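Local coordinates for protein AF1502 (Archaeoglobus fulgidus, PDB 5A1Q) that is of unknown function but is a STAC domain, a type associated with transmembrane solute transport and two-component signal transduction, at residues Val60-Val63 with Glu64-Glu68; Val38-Ser41 with Asn42-Glu45. One frame throughout, in Å; residues are numbered along the deposited sequence.

Contact 1: Val60-Val63 with Glu64-Glu68; sequences VEIV and EERLE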
# COMPACT_ATOMS: atom_id res chain seq x y z
N VAL A 60 -5.44 7.32 10.57
CA VAL A 60 -6.19 6.24 9.92
C VAL A 60 -6.97 5.40 10.95
O VAL A 60 -8.11 4.99 10.68
CB VAL A 60 -5.24 5.38 9.05
CG1 VAL A 60 -5.99 4.18 8.46
CG2 VAL A 60 -4.58 6.24 8.02
N GLU A 61 -6.40 5.17 12.15
CA GLU A 61 -7.03 4.45 13.24
C GLU A 61 -8.31 5.22 13.61
O GLU A 61 -9.38 4.63 13.83
CB GLU A 61 -6.04 4.30 14.45
CG GLU A 61 -4.92 3.26 14.21
CD GLU A 61 -3.75 3.12 15.20
OE1 GLU A 61 -3.38 4.06 15.96
OE2 GLU A 61 -3.13 2.02 15.18
N ILE A 62 -8.21 6.55 13.69
CA ILE A 62 -9.39 7.38 14.02
C ILE A 62 -10.51 7.20 12.93
O ILE A 62 -11.68 7.00 13.29
CB ILE A 62 -8.99 8.87 14.23
CG1 ILE A 62 -8.18 8.96 15.52
CG2 ILE A 62 -10.28 9.72 14.22
CD1 ILE A 62 -7.53 10.29 15.74
N VAL A 63 -10.12 7.22 11.65
CA VAL A 63 -11.13 6.96 10.59
C VAL A 63 -11.74 5.60 10.73
O VAL A 63 -12.95 5.47 10.70
CB VAL A 63 -10.48 7.07 9.20
CG1 VAL A 63 -11.47 6.68 8.09
CG2 VAL A 63 -10.02 8.48 8.94
N GLU A 64 -10.90 4.59 10.95
CA GLU A 64 -11.46 3.23 11.17
C GLU A 64 -12.46 3.18 12.31
O GLU A 64 -13.55 2.61 12.22
CB GLU A 64 -10.36 2.23 11.47
CG GLU A 64 -9.47 1.98 10.27
CD GLU A 64 -8.92 0.56 10.21
OE1 GLU A 64 -9.63 -0.38 10.62
OE2 GLU A 64 -7.79 0.39 9.72
N GLU A 65 -12.10 3.81 13.42
CA GLU A 65 -12.94 3.85 14.57
C GLU A 65 -14.30 4.52 14.31
O GLU A 65 -15.32 4.00 14.73
CB GLU A 65 -12.19 4.58 15.73
CG GLU A 65 -11.23 3.64 16.47
CD GLU A 65 -10.19 4.37 17.33
OE1 GLU A 65 -10.27 5.62 17.40
OE2 GLU A 65 -9.27 3.70 17.87
N ARG A 66 -14.26 5.62 13.56
CA ARG A 66 -15.47 6.37 13.21
C ARG A 66 -16.37 5.57 12.29
O ARG A 66 -17.61 5.63 12.41
CB ARG A 66 -15.11 7.68 12.50
CG ARG A 66 -14.77 8.78 13.52
CD ARG A 66 -14.01 9.96 12.92
NE ARG A 66 -13.55 10.89 13.97
CZ ARG A 66 -12.93 12.05 13.74
NH1 ARG A 66 -12.68 12.45 12.49
NH2 ARG A 66 -12.55 12.82 14.77
N LEU A 67 -15.76 4.80 11.39
CA LEU A 67 -16.56 3.95 10.50
C LEU A 67 -17.19 2.81 11.25
O LEU A 67 -18.36 2.53 11.02
CB LEU A 67 -15.75 3.46 9.31
CG LEU A 67 -15.29 4.54 8.34
CD1 LEU A 67 -14.44 3.94 7.22
CD2 LEU A 67 -16.48 5.28 7.77
N GLU A 68 -16.45 2.20 12.19
CA GLU A 68 -17.00 1.16 13.05
C GLU A 68 -18.19 1.62 13.86
O GLU A 68 -19.19 0.90 14.04
CB GLU A 68 -15.92 0.62 14.01
CG GLU A 68 -14.90 -0.30 13.36
CD GLU A 68 -15.40 -1.74 13.17
OE1 GLU A 68 -16.52 -2.07 13.64
OE2 GLU A 68 -14.67 -2.54 12.54
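Val60 and Glu64 are one of four successive i to i+4 pairs in the middle of alpha-helix 57-70, the last helix of this all-helical domain. Four main-chain carbonyls of 60-63 are satisfied by four amides of 64-68. Glu64 N reaches Val60 O at 2.8 Å and is nearly straight, with an N-H...O angle of 170°. Glu65 N binds Glu61 O at 2.9 Å. Arg66 N binds Ile62 O, and Leu67 N binds Val63 O at 3.0 Å.

Two side chains carry their charge to other helices. Chi1 of Glu64 (-68°) swings CG away from its own carbonyl carbon, and Glu64 CG lies 3.3 Å from Val60 O. The bend at chi2 then turns the carboxylate, and OE2 forms a salt bridge with Lys51 of helix 43-51. NH1 of Arg66 forms another with Glu17 of helix 7-18. Val63 packs on that same helix through Leu14. It also lies alongside Leu67, with Val63 CG1 4.1 Å from Leu67 CD1.

Ile62 and Arg66 run side by side on the more exposed flank. Ile62 CG2 lies over one face of the guanidinium, offset toward its rim. The Arg66 chain stays extended from CG to NE, and its NE lies 3.5 Å from Ile62 CG2.

Contact 2: Val38-Ser41 with Asn42-Glu45; sequences VDDS and NYKE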
# COMPACT_ATOMS: atom_id res chain seq x y z
N VAL A 38 -13.95 1.87 -4.28
CA VAL A 38 -14.02 1.65 -2.85
C VAL A 38 -15.41 1.13 -2.57
O VAL A 38 -16.42 1.71 -3.01
CB VAL A 38 -13.77 2.96 -2.02
CG1 VAL A 38 -13.90 2.67 -0.54
CG2 VAL A 38 -12.39 3.48 -2.32
N ASP A 39 -15.49 0.02 -1.82
CA ASP A 39 -16.78 -0.52 -1.43
C ASP A 39 -16.70 -1.27 -0.09
O ASP A 39 -15.65 -1.26 0.54
CB ASP A 39 -17.36 -1.44 -2.53
CG ASP A 39 -16.46 -2.63 -2.85
OD1 ASP A 39 -15.65 -3.10 -2.02
OD2 ASP A 39 -16.55 -3.11 -4.00
N ASP A 40 -17.86 -1.80 0.35
CA ASP A 40 -17.86 -2.49 1.66
C ASP A 40 -16.87 -3.65 1.71
O ASP A 40 -16.33 -3.99 2.77
CB ASP A 40 -19.23 -2.98 2.00
CG ASP A 40 -20.22 -1.86 2.35
OD1 ASP A 40 -19.76 -0.76 2.78
OD2 ASP A 40 -21.45 -2.18 2.24
N SER A 41 -16.62 -4.27 0.56
CA SER A 41 -15.76 -5.45 0.54
C SER A 41 -14.28 -5.13 0.67
O SER A 41 -13.54 -6.01 1.11
CB SER A 41 -15.92 -6.29 -0.75
OG SER A 41 -17.23 -6.83 -0.93
N ASN A 42 -13.84 -3.91 0.29
CA ASN A 42 -12.40 -3.62 0.19
C ASN A 42 -11.90 -2.49 1.02
O ASN A 42 -10.67 -2.25 1.11
CB ASN A 42 -11.98 -3.47 -1.29
CG ASN A 42 -12.50 -2.19 -1.94
OD1 ASN A 42 -12.97 -1.27 -1.27
ND2 ASN A 42 -12.36 -2.11 -3.24
N TYR A 43 -12.80 -1.70 1.66
CA TYR A 43 -12.31 -0.54 2.36
C TYR A 43 -11.39 -0.82 3.53
O TYR A 43 -10.48 -0.04 3.77
CB TYR A 43 -13.44 0.42 2.80
CG TYR A 43 -14.24 0.03 4.02
CD1 TYR A 43 -15.13 -0.97 3.94
CD2 TYR A 43 -14.04 0.67 5.24
CE1 TYR A 43 -15.92 -1.36 5.01
CE2 TYR A 43 -14.84 0.33 6.35
CZ TYR A 43 -15.79 -0.70 6.21
OH TYR A 43 -16.57 -1.17 7.24
N LYS A 44 -11.60 -1.94 4.22
CA LYS A 44 -10.81 -2.18 5.40
C LYS A 44 -9.38 -2.53 4.94
O LYS A 44 -8.42 -2.12 5.59
CB LYS A 44 -11.41 -3.25 6.25
CG LYS A 44 -12.64 -2.73 6.99
CD LYS A 44 -13.04 -3.64 8.12
CE LYS A 44 -14.34 -3.13 8.78
NZ LYS A 44 -14.78 -3.84 9.99
N GLU A 45 -9.30 -3.24 3.83
CA GLU A 45 -7.96 -3.56 3.26
C GLU A 45 -7.22 -2.33 2.80
O GLU A 45 -6.00 -2.18 3.05
CB GLU A 45 -8.08 -4.55 2.15
CG GLU A 45 -6.70 -4.97 1.71
CD GLU A 45 -6.70 -6.31 1.05
OE1 GLU A 45 -7.26 -7.29 1.62
OE2 GLU A 45 -6.13 -6.38 -0.05
O HOH W 1 -13.74 -4.18 3.90
O HOH W 2 -11.27 -5.24 3.10
O HOH W 3 -10.44 -6.45 0.48
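Chi1 of 60° at Asp39 and 71° at Asn42 sets each side-chain CG between its own backbone N and carbonyl carbon, and folds the two groups toward each other's main chain. They meet at the type I turn Asp39-Asn42, which leads into helix 43-51. Asn42 is at the N-cap position, but its side chain turns back to the turn and makes no capping bond. Asn42 OD1 accepts a bond from Asp39 N at 2.9 Å, almost straight at 170°. The donor sits above the amide plane. In return, Asp39 OD1 makes weak bonds with the amides of Asn42 and Ser41.

The carbonyl of Asp39 is gripped twice. Asn42 N lies 3.2 Å from Asp39 O, above the carbonyl plane. Tyr43 N lies 3.1 Å from Asp39 O, nearly end-on. The other Asn42 branch, ND2, binds Asp37 O.

Val38 CG1 rests against Tyr43 CB, 4.1 Å away, and packs inward on Leu10 and Met30. Lys44 CG lies over one face of the Tyr43 ring.

Water extends the turn into the helix. One molecule donates to Ser41 O and accepts from Glu45 N. Another donates to Asp40 O at 2.8 Å and accepts from Lys44 N at 3.1 Å.

Both contacts are local, and they belong to successive helices. Contact 1 lies within helix 57-70 and is partly buried. Contact 2 is a surface contact where the loop after helix 22-33 enters helix 43-51. Its buried residue, Val38, faces the interior. Contact 1 repeats one main-chain bond, and several of its side chains reach helices 7-18 and 43-51. Contact 2 has one such bond, at Tyr43, and side-chain acceptors and water serve other amides and carbonyls. The two centres are about 13 Å apart, and the contacts touch directly. Leu67 CD1 packs on Tyr43 CE2 at 3.7 Å, and Glu68 OE2 forms a 2.9 Å salt bridge with Lys44 NZ.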